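Local coordinates for ebony (Drosophila melanogaster, PDB 6DYM), which forms the C-terminal condensation domain of a nonribosomal peptide synthetase and probably joins carrier-bound beta-alanine to biogenic amines through a peptide-type bond, at residues A[15-18]-A[19-23]; A[87-91]-A[92-96]; A[198-201]-A[202-206]; A[126-129]-A[130-133]. All blocks are in the same frame, centred on the assembly; numbering follows the deposited sequence.

Contact 1 (A[15-18]-A[19-23]); sequences QEVI and DIIVA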
loop_
_atom_site.group_PDB
_atom_site.type_symbol
_atom_site.label_atom_id
_atom_site.label_comp_id
_atom_site.label_asym_id
_atom_site.label_seq_id
_atom_site.Cartn_x
_atom_site.Cartn_y
_atom_site.Cartn_z
ATOM N N GLN A 15 -17.149 -3.740 -1.296
ATOM C CA GLN A 15 -17.287 -3.181 -2.637
ATOM C C GLN A 15 -16.773 -1.749 -2.697
ATOM O O GLN A 15 -16.135 -1.355 -3.680
ATOM C CB GLN A 15 -18.739 -3.243 -3.101
ATOM C CG GLN A 15 -18.890 -2.975 -4.586
ATOM C CD GLN A 15 -18.078 -3.942 -5.428
ATOM O OE1 GLN A 15 -18.165 -5.156 -5.251
ATOM N NE2 GLN A 15 -17.271 -3.407 -6.339
ATOM N N GLU A 16 -17.045 -0.955 -1.660
ATOM C CA GLU A 16 -16.530 0.408 -1.626
ATOM C C GLU A 16 -15.006 0.416 -1.610
ATOM O O GLU A 16 -14.375 1.210 -2.316
ATOM C CB GLU A 16 -17.099 1.153 -0.415
ATOM C CG GLU A 16 -18.594 1.443 -0.515
ATOM C CD GLU A 16 -19.235 1.744 0.831
ATOM O OE1 GLU A 16 -19.550 0.787 1.576
ATOM O OE2 GLU A 16 -19.432 2.937 1.142
ATOM N N VAL A 17 -14.396 -0.481 -0.830
ATOM C CA VAL A 17 -12.939 -0.558 -0.780
ATOM C C VAL A 17 -12.380 -1.038 -2.115
ATOM O O VAL A 17 -11.370 -0.517 -2.604
ATOM C CB VAL A 17 -12.496 -1.464 0.384
ATOM C CG1 VAL A 17 -11.049 -1.925 0.199
ATOM C CG2 VAL A 17 -12.673 -0.745 1.708
ATOM N N ILE A 18 -13.030 -2.026 -2.730
ATOM C CA ILE A 18 -12.570 -2.527 -4.023
ATOM C C ILE A 18 -12.610 -1.417 -5.064
ATOM O O ILE A 18 -11.658 -1.220 -5.829
ATOM C CB ILE A 18 -13.410 -3.741 -4.459
ATOM C CG1 ILE A 18 -12.921 -5.005 -3.753
ATOM C CG2 ILE A 18 -13.360 -3.912 -5.974
ATOM C CD1 ILE A 18 -13.858 -6.193 -3.908
ATOM N N ASP A 19 -13.715 -0.668 -5.100
ATOM C CA ASP A 19 -13.838 0.434 -6.049
ATOM C C ASP A 19 -12.711 1.444 -5.879
ATOM O O ASP A 19 -12.136 1.913 -6.869
ATOM C CB ASP A 19 -15.195 1.118 -5.881
ATOM C CG ASP A 19 -16.351 0.213 -6.256
ATOM O OD1 ASP A 19 -16.111 -0.774 -6.985
ATOM O OD2 ASP A 19 -17.493 0.487 -5.821
ATOM N N ILE A 20 -12.381 1.792 -4.635
ATOM C CA ILE A 20 -11.321 2.768 -4.401
ATOM C C ILE A 20 -9.973 2.220 -4.854
ATOM O O ILE A 20 -9.201 2.915 -5.524
ATOM C CB ILE A 20 -11.301 3.194 -2.922
ATOM C CG1 ILE A 20 -12.455 4.157 -2.643
ATOM C CG2 ILE A 20 -9.961 3.847 -2.559
ATOM C CD1 ILE A 20 -12.434 4.756 -1.263
ATOM N N ILE A 21 -9.673 0.965 -4.510
ATOM C CA ILE A 21 -8.372 0.394 -4.850
ATOM C C ILE A 21 -8.240 0.207 -6.357
ATOM O O ILE A 21 -7.199 0.528 -6.945
ATOM C CB ILE A 21 -8.154 -0.928 -4.092
ATOM C CG1 ILE A 21 -7.966 -0.665 -2.593
ATOM C CG2 ILE A 21 -6.964 -1.683 -4.664
ATOM C CD1 ILE A 21 -6.763 0.206 -2.265
ATOM N N VAL A 22 -9.285 -0.313 -7.006
ATOM C CA VAL A 22 -9.229 -0.531 -8.450
ATOM C C VAL A 22 -9.012 0.790 -9.177
ATOM O O VAL A 22 -8.156 0.899 -10.063
ATOM C CB VAL A 22 -10.507 -1.241 -8.937
ATOM C CG1 VAL A 22 -10.621 -1.167 -10.456
ATOM C CG2 VAL A 22 -10.520 -2.686 -8.472
ATOM N N ALA A 23 -9.775 1.818 -8.801
ATOM C CA ALA A 23 -9.609 3.125 -9.429
ATOM C C ALA A 23 -8.236 3.713 -9.131
ATOM O O ALA A 23 -7.606 4.311 -10.012
ATOM C CB ALA A 23 -10.709 4.076 -8.960
#

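Contact 2 (A[87-91]-A[92-96]); sequences VDIKS and KLLIV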
loop_
_atom_site.group_PDB
_atom_site.type_symbol
_atom_site.label_atom_id
_atom_site.label_comp_id
_atom_site.label_asym_id
_atom_site.label_seq_id
_atom_site.Cartn_x
_atom_site.Cartn_y
_atom_site.Cartn_z
ATOM N N VAL A 87 -1.623 -15.560 -0.297
ATOM C CA VAL A 87 -2.447 -15.541 -1.498
ATOM C C VAL A 87 -1.567 -15.882 -2.694
ATOM O O VAL A 87 -0.404 -15.467 -2.767
ATOM C CB VAL A 87 -3.163 -14.183 -1.677
ATOM C CG1 VAL A 87 -2.269 -13.155 -2.357
ATOM C CG2 VAL A 87 -4.462 -14.360 -2.458
ATOM N N ASP A 88 -2.110 -16.679 -3.608
ATOM C CA ASP A 88 -1.435 -17.000 -4.856
ATOM C C ASP A 88 -2.095 -16.210 -5.975
ATOM O O ASP A 88 -3.324 -16.215 -6.107
ATOM C CB ASP A 88 -1.476 -18.502 -5.148
ATOM C CG ASP A 88 -2.872 -19.000 -5.450
ATOM O OD1 ASP A 88 -3.671 -19.146 -4.501
ATOM O OD2 ASP A 88 -3.171 -19.237 -6.642
ATOM N N ILE A 89 -1.281 -15.516 -6.763
ATOM C CA ILE A 89 -1.760 -14.534 -7.726
ATOM C C ILE A 89 -1.603 -15.105 -9.127
ATOM O O ILE A 89 -0.549 -15.656 -9.468
ATOM C CB ILE A 89 -1.015 -13.197 -7.570
ATOM C CG1 ILE A 89 -1.261 -12.630 -6.167
ATOM C CG2 ILE A 89 -1.447 -12.211 -8.647
ATOM C CD1 ILE A 89 -0.024 -12.102 -5.480
ATOM N N LYS A 90 -2.655 -14.970 -9.936
ATOM C CA LYS A 90 -2.654 -15.519 -11.288
ATOM C C LYS A 90 -2.003 -14.568 -12.284
ATOM O O LYS A 90 -1.242 -14.999 -13.157
ATOM C CB LYS A 90 -4.089 -15.823 -11.723
ATOM C CG LYS A 90 -4.706 -17.063 -11.093
ATOM C CD LYS A 90 -3.781 -18.266 -11.187
ATOM C CE LYS A 90 -4.563 -19.567 -11.055
ATOM N NZ LYS A 90 -4.770 -20.234 -12.375
ATOM N N SER A 91 -2.280 -13.274 -12.157
ATOM C CA SER A 91 -1.970 -12.302 -13.193
ATOM C C SER A 91 -0.488 -11.942 -13.196
ATOM O O SER A 91 0.325 -12.489 -12.445
ATOM C CB SER A 91 -2.807 -11.046 -12.993
ATOM O OG SER A 91 -2.634 -10.540 -11.677
ATOM N N LYS A 92 -0.142 -10.986 -14.064
ATOM C CA LYS A 92 1.181 -10.378 -14.056
ATOM C C LYS A 92 1.444 -9.591 -12.781
ATOM O O LYS A 92 2.593 -9.198 -12.544
ATOM C CB LYS A 92 1.347 -9.460 -15.273
ATOM C CG LYS A 92 1.531 -10.187 -16.602
ATOM C CD LYS A 92 1.353 -9.231 -17.782
ATOM C CE LYS A 92 2.451 -9.412 -18.827
ATOM N NZ LYS A 92 2.291 -8.485 -19.991
ATOM N N LEU A 93 0.414 -9.349 -11.958
ATOM C CA LEU A 93 0.612 -8.701 -10.666
ATOM C C LEU A 93 1.570 -9.477 -9.772
ATOM O O LEU A 93 2.155 -8.891 -8.854
ATOM C CB LEU A 93 -0.729 -8.525 -9.948
ATOM C CG LEU A 93 -1.539 -7.291 -10.339
ATOM C CD1 LEU A 93 -2.693 -7.076 -9.373
ATOM C CD2 LEU A 93 -0.635 -6.081 -10.372
ATOM N N LEU A 94 1.736 -10.781 -10.014
ATOM C CA LEU A 94 2.699 -11.559 -9.246
ATOM C C LEU A 94 4.111 -11.010 -9.409
ATOM O O LEU A 94 4.905 -11.048 -8.466
ATOM C CB LEU A 94 2.645 -13.026 -9.668
ATOM C CG LEU A 94 3.657 -13.966 -9.009
ATOM C CD1 LEU A 94 3.379 -14.082 -7.519
ATOM C CD2 LEU A 94 3.637 -15.339 -9.674
ATOM N N ILE A 95 4.438 -10.500 -10.597
ATOM C CA ILE A 95 5.738 -9.871 -10.801
ATOM C C ILE A 95 5.895 -8.669 -9.879
ATOM O O ILE A 95 6.971 -8.444 -9.308
ATOM C CB ILE A 95 5.913 -9.482 -12.279
ATOM C CG1 ILE A 95 5.788 -10.721 -13.170
ATOM C CG2 ILE A 95 7.253 -8.778 -12.490
ATOM C CD1 ILE A 95 5.969 -10.437 -14.644
ATOM N N VAL A 96 4.827 -7.882 -9.712
ATOM C CA VAL A 96 4.874 -6.731 -8.808
ATOM C C VAL A 96 5.139 -7.186 -7.377
ATOM O O VAL A 96 6.004 -6.642 -6.682
ATOM C CB VAL A 96 3.575 -5.910 -8.903
ATOM C CG1 VAL A 96 3.553 -4.842 -7.826
ATOM C CG2 VAL A 96 3.451 -5.272 -10.273
#

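Contact 3 (A[198-201]-A[202-206]); sequences GDAP and DEQRA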
loop_
_atom_site.group_PDB
_atom_site.type_symbol
_atom_site.label_atom_id
_atom_site.label_comp_id
_atom_site.label_asym_id
_atom_site.label_seq_id
_atom_site.Cartn_x
_atom_site.Cartn_y
_atom_site.Cartn_z
ATOM N N GLY A 198 11.885 -2.593 -17.350
ATOM C CA GLY A 198 13.099 -2.092 -17.979
ATOM C C GLY A 198 12.899 -0.833 -18.799
ATOM O O GLY A 198 13.830 -0.037 -18.957
ATOM N N ASP A 199 11.692 -0.627 -19.330
ATOM C CA ASP A 199 11.398 0.578 -20.099
ATOM C C ASP A 199 11.140 1.804 -19.228
ATOM O O ASP A 199 10.969 2.901 -19.771
ATOM C CB ASP A 199 10.187 0.341 -21.008
ATOM C CG ASP A 199 10.489 -0.615 -22.152
ATOM O OD1 ASP A 199 11.638 -0.624 -22.645
ATOM O OD2 ASP A 199 9.573 -1.358 -22.561
ATOM N N ALA A 200 11.100 1.655 -17.904
ATOM C CA ALA A 200 10.867 2.800 -17.039
ATOM C C ALA A 200 12.090 3.719 -17.034
ATOM O O ALA A 200 13.220 3.262 -17.222
ATOM C CB ALA A 200 10.552 2.337 -15.618
ATOM N N PRO A 201 11.893 5.023 -16.832
ATOM C CA PRO A 201 13.043 5.930 -16.763
ATOM C C PRO A 201 13.906 5.623 -15.550
ATOM O O PRO A 201 13.453 5.038 -14.563
ATOM C CB PRO A 201 12.403 7.320 -16.658
ATOM C CG PRO A 201 11.039 7.063 -16.105
ATOM C CD PRO A 201 10.615 5.738 -16.671
ATOM N N ASP A 202 15.176 6.027 -15.636
ATOM C CA ASP A 202 16.104 5.814 -14.529
ATOM C C ASP A 202 15.617 6.459 -13.242
ATOM O O ASP A 202 15.988 6.010 -12.152
ATOM C CB ASP A 202 17.488 6.363 -14.882
ATOM C CG ASP A 202 18.272 5.433 -15.785
ATOM O OD1 ASP A 202 17.671 4.488 -16.333
ATOM O OD2 ASP A 202 19.490 5.652 -15.952
ATOM N N GLU A 203 14.776 7.484 -13.346
ATOM C CA GLU A 203 14.338 8.258 -12.198
ATOM C C GLU A 203 13.202 7.604 -11.428
ATOM O O GLU A 203 12.870 8.075 -10.334
ATOM C CB GLU A 203 13.917 9.661 -12.656
ATOM C CG GLU A 203 15.074 10.511 -13.210
ATOM C CD GLU A 203 15.570 10.062 -14.587
ATOM O OE1 GLU A 203 14.755 9.543 -15.382
ATOM O OE2 GLU A 203 16.781 10.226 -14.871
ATOM N N GLN A 204 12.590 6.543 -11.954
ATOM C CA GLN A 204 11.521 5.873 -11.224
ATOM C C GLN A 204 12.131 4.933 -10.193
ATOM O O GLN A 204 12.839 3.982 -10.549
ATOM C CB GLN A 204 10.595 5.102 -12.159
ATOM C CG GLN A 204 9.483 4.395 -11.393
ATOM C CD GLN A 204 8.442 3.766 -12.291
ATOM O OE1 GLN A 204 8.419 4.007 -13.497
ATOM N NE2 GLN A 204 7.570 2.950 -11.705
ATOM N N ARG A 205 11.839 5.194 -8.921
ATOM C CA ARG A 205 12.385 4.434 -7.809
ATOM C C ARG A 205 11.294 3.632 -7.109
ATOM O O ARG A 205 10.101 3.921 -7.223
ATOM C CB ARG A 205 13.070 5.360 -6.791
ATOM C CG ARG A 205 13.699 6.605 -7.406
ATOM C CD ARG A 205 14.842 6.229 -8.338
ATOM N NE ARG A 205 15.902 5.525 -7.623
ATOM C CZ ARG A 205 17.041 5.120 -8.175
ATOM N NH1 ARG A 205 17.274 5.349 -9.457
ATOM N NH2 ARG A 205 17.945 4.486 -7.442
ATOM N N ALA A 206 11.729 2.591 -6.409
ATOM C CA ALA A 206 10.953 1.947 -5.357
ATOM C C ALA A 206 11.721 2.181 -4.070
ATOM O O ALA A 206 12.911 1.852 -3.989
ATOM C CB ALA A 206 10.767 0.452 -5.620
HETATM O O HOH W 1 13.920 2.866 -13.015
#

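Contact 4 (A[126-129]-A[130-133]); sequences GTAE and KLNP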
loop_
_atom_site.group_PDB
_atom_site.type_symbol
_atom_site.label_atom_id
_atom_site.label_comp_id
_atom_site.label_asym_id
_atom_site.label_seq_id
_atom_site.Cartn_x
_atom_site.Cartn_y
_atom_site.Cartn_z
ATOM N N GLY A 126 -5.343 4.076 -0.711
ATOM C CA GLY A 126 -6.026 4.588 -1.887
ATOM C C GLY A 126 -7.045 5.638 -1.512
ATOM O O GLY A 126 -7.544 5.671 -0.383
ATOM N N THR A 127 -7.347 6.512 -2.470
ATOM C CA THR A 127 -8.363 7.544 -2.315
ATOM C C THR A 127 -9.328 7.472 -3.486
ATOM O O THR A 127 -8.964 7.025 -4.577
ATOM C CB THR A 127 -7.756 8.945 -2.266
ATOM O OG1 THR A 127 -7.002 9.163 -3.464
ATOM C CG2 THR A 127 -6.855 9.113 -1.055
ATOM N N ALA A 128 -10.553 7.943 -3.257
ATOM C CA ALA A 128 -11.594 7.880 -4.276
ATOM C C ALA A 128 -11.210 8.696 -5.510
ATOM O O ALA A 128 -10.510 9.710 -5.425
ATOM C CB ALA A 128 -12.923 8.376 -3.705
ATOM N N GLU A 129 -11.698 8.241 -6.669
ATOM C CA GLU A 129 -11.310 8.821 -7.954
ATOM C C GLU A 129 -11.702 10.291 -8.082
ATOM O O GLU A 129 -11.006 11.060 -8.755
ATOM C CB GLU A 129 -11.944 8.021 -9.094
ATOM C CG GLU A 129 -10.983 7.621 -10.202
ATOM C CD GLU A 129 -11.651 6.797 -11.294
ATOM O OE1 GLU A 129 -12.723 6.205 -11.030
ATOM O OE2 GLU A 129 -11.100 6.744 -12.417
ATOM N N LYS A 130 -12.808 10.697 -7.469
ATOM C CA LYS A 130 -13.384 12.015 -7.694
ATOM C C LYS A 130 -12.764 13.102 -6.826
ATOM O O LYS A 130 -13.177 14.261 -6.926
ATOM C CB LYS A 130 -14.902 11.992 -7.457
ATOM C CG LYS A 130 -15.745 11.190 -8.463
ATOM C CD LYS A 130 -15.486 9.684 -8.418
ATOM C CE LYS A 130 -15.593 9.145 -6.993
ATOM N NZ LYS A 130 -14.813 7.891 -6.816
ATOM N N LEU A 131 -11.799 12.766 -5.973
ATOM C CA LEU A 131 -11.177 13.777 -5.131
ATOM C C LEU A 131 -10.355 14.737 -5.984
ATOM O O LEU A 131 -9.573 14.305 -6.836
ATOM C CB LEU A 131 -10.295 13.116 -4.071
ATOM C CG LEU A 131 -10.984 12.183 -3.068
ATOM C CD1 LEU A 131 -10.042 11.809 -1.929
ATOM C CD2 LEU A 131 -12.252 12.825 -2.517
ATOM N N ASN A 132 -10.541 16.042 -5.763
ATOM C CA ASN A 132 -9.691 17.046 -6.392
ATOM C C ASN A 132 -8.337 17.064 -5.673
ATOM O O ASN A 132 -8.173 16.414 -4.637
ATOM C CB ASN A 132 -10.395 18.413 -6.396
ATOM C CG ASN A 132 -10.613 19.000 -5.001
ATOM O OD1 ASN A 132 -9.806 18.822 -4.087
ATOM N ND2 ASN A 132 -11.712 19.732 -4.848
ATOM N N PRO A 133 -7.332 17.779 -6.208
ATOM C CA PRO A 133 -6.006 17.752 -5.557
ATOM C C PRO A 133 -6.023 18.110 -4.078
ATOM O O PRO A 133 -5.372 17.421 -3.286
ATOM C CB PRO A 133 -5.202 18.767 -6.379
ATOM C CG PRO A 133 -5.817 18.716 -7.723
ATOM C CD PRO A 133 -7.289 18.517 -7.486
#

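Contact 1 (A[15-18]-A[19-23])
Val17 and Ile21 meet one turn apart on the buried flank of helix 14-25, with Val17 CG1 4.3 Å from Ile21 CG1. A second i to i+4 pair follows: the branches of Ile18 and Val22 lie alongside and point the same way, bringing Ile18 CG2 to 4.0 Å from Val22 CG2. Val22 CG2 also rests on the carbonyl, 3.2 Å from Ile18 O. Backbone bonds set this spacing, as in Val22 N to Ile18 O at 2.8 Å and Ile21 N to Val17 O at 3.0 Å. The tightness of this side rests on its neighbours: helix 41-58 brings Trp52 to Val17 and Leu48 to Ile21, while Ile72 and Thr75 of strand 71-80 pack against Ile20.

The solvent side is polar and exposed. Gln15 turns CG away from its backbone N (chi1 -167°) and then bends, which carries the amide along the helix toward Asp19. There Gln15 NE2 donates to Asp19 OD1 over 2.9 Å, with the acceptor close to the amide plane. The bond is oblique: the donor stands 37° above the carboxylate plane, and the flat groups are turned 49° apart. Asp19 OD2 lies 3.1 Å from Gln15 O, two acceptors with no hydrogen bond between them.

The Gln15 NE2 bond probably offsets part of this unfavourable approach; the hold of this amphipathic helix probably falls mainly to its branched apolar face.

Contact 2 (A[87-91]-A[92-96])
Ser91 and Leu93 are joined by a capping bond: Leu93 N donates to Ser91 OG over 3.3 Å, with an angle of 149° at the hydrogen. The hydroxyl is brought there by a chi1 of 54°, which sets OG between the backbone N and the carbonyl carbon. The same residue offers its carbonyl as well, and Leu94 N donates to Ser91 O over 3.3 Å. Side-chain oxygen to the second amide onward and main-chain oxygen to the third together define an ST motif. An alanine here is likely to leave the Leu93 amide without its cap and the first turn less firmly set.

Apolar contacts come from Ile89. Its CG2 branch leans on the first turn, 4.0 Å from Leu93 CB and 3.7 Å from Leu94 N, and the two side chains of Ile89 and Leu93 run across each other at a slant. Ile89 CB also approaches Leu94 CB to 4.2 Å.

The charged end of Lys92 leaves this turn to bond the carbonyls of Leu35 and Pro37. Leu93 packs on Tyr44 and Ile47, so the loop after strand 71-80 enters helix 93-111 alongside helix 41-58.

Contact 3 (A[198-201]-A[202-206])
Pro201 and Gln204 face each other across a type I beta turn, a local surface contact at the end of the loop that leads from strand 178-184 into strand 205-212. The closing bond runs from Gln204 N to Pro201 O over 3.1 Å, and its N-H...O angle of 167° is near linear, as expected of a bond that closes the turn. A water adds a second link by donating to both carbonyls, 2.7 Å from Pro201 O and 2.9 Å from Gln204 O.

Gln204 runs fully extended from a chi1 of 180°, which carries its amide back past Ala200, where Gln204 OE1 lies 3.4 Å from the methyl CB. That amide is gripped at both ends: OE1 by the indole NE1 of Trp34, NE2 by the carbonyl of Asp30. Glu203 bends at chi2 and brings OE1 to 3.5 Å from Pro201 CB. Arg205 curls back so that the edge of its guanidinium meets the turn, NH1 donating to Asp202 O over 3.1 Å almost in its own plane. The same NH1 also bonds Gln184, and NE bonds Asn182.

Backbone bonds of Gln204 with Val185 and of Ala206 with Phe183 show the chain rejoining its antiparallel neighbour. The turn thus starts the last strand of the C-terminal strand pair, as in the seven-strand order of GNAT-type acyltransferases.

Contact 4 (A[126-129]-A[130-133])
The peptide plane between Ala128 and Glu129 is the flat group on which Lys130 and Leu131 settle, both over the same face. Lys130 folds back through bends at chi2 (66°) and chi3 (51°), which brings NZ obliquely above that plane, 3.1 Å from Glu129 N. Since both nitrogens are donors, this is a close approach without a hydrogen bond. The Lys130 NZ ammonium also comes to 3.7 Å from Ala128 CB. Leu131 lies at the carbonyl end of the plane, where its CG is 3.4 Å from Ala128 O. The Glu129 carboxylate extends elsewhere, its OE1 still 5.0 Å from Lys130 NZ.

A weak bond from Leu131 N to Ala128 O, 3.4 Å long, closes a type I beta turn from Ala128 to Leu131. Beyond it, Leu131 CD1 reaches Thr127 CB at 3.7 Å, while the Thr127 hydroxyl is hydrogen-bonded to Asn136.

Asn132 then caps the next helix through OD1 and the backbone N of Glu135. The turn therefore joins the fourth strand, 119-127, to helix 133-153. In GNAT-fold acyltransferases the loop between the fourth strand and the following helix usually receives the cofactor's pyrophosphate; this turn holds the equivalent position in the topology.

How the contacts relate
From the N terminus, contact 1 lies within helix 14-25, where it closes single helical turns. Contact 2 follows at the entry to helix 93-111, contact 4 closes the turn leaving strand 119-127, and contact 3 closes the turn entering strand 205-212. All four are local and in series; none nests or crosses. In space contacts 1 and 4 touch, Ile20 CG2 packing 3.6 Å from Gly126 C and Ala23 CB 3.6 Å from Glu129 OE1, which ties the first helix to the sheet's central strand end. Contacts 3 and 4 reach the same sheet, yet their nearest atoms are about 17 Å apart. Contact 2 comes no nearer than about 8 Å to contact 1.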